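Local atomic coordinates of protein (tenascin) (Gallus gallus, PDB entry 1QR4), a protein that belongs to the extracellular matrix and probably takes part in adhesion through regions, including these two fibronectin type III domains, that bind heparin and contactin. Residues Thr21-Arg26 / Tyr71-Val76. Numbering follows the deposited sequence.
Sequences TTLSLR and YTISLV
Ile73 meets Leu23 and Leu25 methyl to methyl, and these apolar touches are the closest between 21-26 and 71-76. The CD1 methyl at the far end of Ile73 reaches both leucines: CD1 of Leu23 lies 4.0 Å from Ile73 CD1, and CD2 of Leu25 comes to 3.8 Å from the same Ile73 CD1. The shorter branch takes a looser part, Ile73 CG2 standing 4.2 Å from Leu25 CD1, so that Leu25 faces both arms of the isoleucine while Leu23 meets one. With CD1 anti to CA (chi2 164°), the CG1 arm of Ile73 extends away from its own backbone toward the leucines, whose chains run at a slant to it.

No hydrogen bond joins the two strands, as expected of partners in different sheets of a fibronectin type III beta sandwich. Strand 22-28 lies in the three-stranded sheet between 11-16 and 59-63, and strand 70-78 in the four-stranded one between 36-42 and 87-92; the CA atoms of Leu25 and Ile73 are 9.4 Å apart, the gap being bridged by buried aliphatic groups. The backbone of 22-28 instead bonds within its own sheet, Leu23 with Leu62 and Leu25 with Phe60.

Further apolar cover comes from Leu39, which touches both Leu25 and Ile73, and from Ile89 beside Ile73. At the end near Leu23, Leu65 packs against that leucine and Tyr71, whose OH is hydrogen-bonded to Asp66 N.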
loop_
_atom_site.group_PDB
_atom_site.type_symbol
_atom_site.label_atom_id
_atom_site.label_comp_id
_atom_site.label_asym_id
_atom_site.label_seq_id
_atom_site.Cartn_x
_atom_site.Cartn_y
_atom_site.Cartn_z
ATOM N N THR A 21 2.152 -2.710 -3.325
ATOM C CA THR A 21 2.774 -3.805 -4.012
ATOM C C THR A 21 4.305 -3.779 -3.909
ATOM O O THR A 21 4.981 -4.701 -4.376
ATOM C CB THR A 21 2.257 -3.775 -5.487
ATOM O OG1 THR A 21 2.734 -4.903 -6.223
ATOM C CG2 THR A 21 2.674 -2.481 -6.181
ATOM N N THR A 22 4.860 -2.747 -3.275
ATOM C CA THR A 22 6.311 -2.671 -3.143
ATOM C C THR A 22 6.818 -2.292 -1.774
ATOM O O THR A 22 6.102 -1.736 -0.955
ATOM C CB THR A 22 6.959 -1.655 -4.103
ATOM O OG1 THR A 22 6.747 -0.329 -3.613
ATOM C CG2 THR A 22 6.398 -1.777 -5.490
ATOM N N LEU A 23 8.105 -2.560 -1.582
ATOM C CA LEU A 23 8.837 -2.240 -0.370
ATOM C C LEU A 23 10.202 -1.838 -0.840
ATOM O O LEU A 23 10.754 -2.449 -1.753
ATOM C CB LEU A 23 8.955 -3.445 0.544
ATOM C CG LEU A 23 7.686 -3.770 1.328
ATOM C CD1 LEU A 23 7.853 -5.106 2.018
ATOM C CD2 LEU A 23 7.384 -2.671 2.335
ATOM N N SER A 24 10.720 -0.771 -0.252
ATOM C CA SER A 24 12.038 -0.264 -0.599
ATOM C C SER A 24 13.076 -0.710 0.457
ATOM O O SER A 24 12.980 -0.376 1.645
ATOM C CB SER A 24 11.974 1.254 -0.700
ATOM O OG SER A 24 13.224 1.766 -1.107
ATOM N N LEU A 25 14.055 -1.494 0.018
ATOM C CA LEU A 25 15.078 -2.004 0.917
ATOM C C LEU A 25 16.405 -1.260 0.833
ATOM O O LEU A 25 16.868 -0.883 -0.256
ATOM C CB LEU A 25 15.321 -3.482 0.630
ATOM C CG LEU A 25 14.101 -4.400 0.666
ATOM C CD1 LEU A 25 14.472 -5.752 0.096
ATOM C CD2 LEU A 25 13.583 -4.523 2.077
ATOM N N ARG A 26 17.038 -1.102 1.996
ATOM C CA ARG A 26 18.327 -0.435 2.090
ATOM C C ARG A 26 19.163 -1.082 3.194
ATOM O O ARG A 26 18.638 -1.469 4.232
ATOM C CB ARG A 26 18.130 1.052 2.343
ATOM C CG ARG A 26 19.361 1.865 2.129
ATOM C CD ARG A 26 19.012 3.326 2.015
ATOM N NE ARG A 26 20.216 4.142 2.061
ATOM C CZ ARG A 26 20.552 4.909 3.087
ATOM N NH1 ARG A 26 19.763 4.974 4.160
ATOM N NH2 ARG A 26 21.694 5.587 3.053
ATOM N N TYR A 71 5.800 -9.445 5.470
ATOM C CA TYR A 71 6.826 -10.325 4.918
ATOM C C TYR A 71 8.082 -10.411 5.791
ATOM O O TYR A 71 8.537 -9.418 6.367
ATOM C CB TYR A 71 7.275 -9.842 3.536
ATOM C CG TYR A 71 6.256 -9.971 2.446
ATOM C CD1 TYR A 71 5.378 -8.927 2.161
ATOM C CD2 TYR A 71 6.195 -11.112 1.663
ATOM C CE1 TYR A 71 4.470 -9.015 1.125
ATOM C CE2 TYR A 71 5.286 -11.209 0.622
ATOM C CZ TYR A 71 4.428 -10.152 0.360
ATOM O OH TYR A 71 3.521 -10.241 -0.669
ATOM N N THR A 72 8.653 -11.601 5.871
ATOM C CA THR A 72 9.877 -11.774 6.613
ATOM C C THR A 72 10.926 -11.631 5.528
ATOM O O THR A 72 10.956 -12.424 4.585
ATOM C CB THR A 72 9.962 -13.169 7.245
ATOM O OG1 THR A 72 8.897 -13.320 8.190
ATOM C CG2 THR A 72 11.294 -13.354 7.961
ATOM N N ILE A 73 11.727 -10.576 5.607
ATOM C CA ILE A 73 12.758 -10.355 4.606
ATOM C C ILE A 73 14.134 -10.619 5.186
ATOM O O ILE A 73 14.465 -10.130 6.264
ATOM C CB ILE A 73 12.717 -8.895 4.048
ATOM C CG1 ILE A 73 11.339 -8.594 3.456
ATOM C CG2 ILE A 73 13.757 -8.720 2.930
ATOM C CD1 ILE A 73 11.050 -7.119 3.238
ATOM N N SER A 74 14.927 -11.403 4.465
ATOM C CA SER A 74 16.292 -11.710 4.871
ATOM C C SER A 74 17.282 -11.610 3.714
ATOM O O SER A 74 17.061 -12.113 2.613
ATOM C CB SER A 74 16.393 -13.081 5.555
ATOM O OG SER A 74 15.902 -14.117 4.727
ATOM N N LEU A 75 18.382 -10.936 3.997
ATOM C CA LEU A 75 19.439 -10.725 3.032
ATOM C C LEU A 75 20.694 -11.421 3.526
ATOM O O LEU A 75 20.978 -11.441 4.724
ATOM C CB LEU A 75 19.710 -9.232 2.895
ATOM C CG LEU A 75 20.675 -8.857 1.793
ATOM C CD1 LEU A 75 20.062 -9.172 0.448
ATOM C CD2 LEU A 75 20.967 -7.409 1.913
ATOM N N VAL A 76 21.466 -11.945 2.586
ATOM C CA VAL A 76 22.689 -12.653 2.899
ATOM C C VAL A 76 23.729 -12.452 1.801
ATOM O O VAL A 76 23.393 -12.407 0.618
ATOM C CB VAL A 76 22.407 -14.165 3.066
ATOM C CG1 VAL A 76 21.639 -14.695 1.879
ATOM C CG2 VAL A 76 23.698 -14.933 3.220
#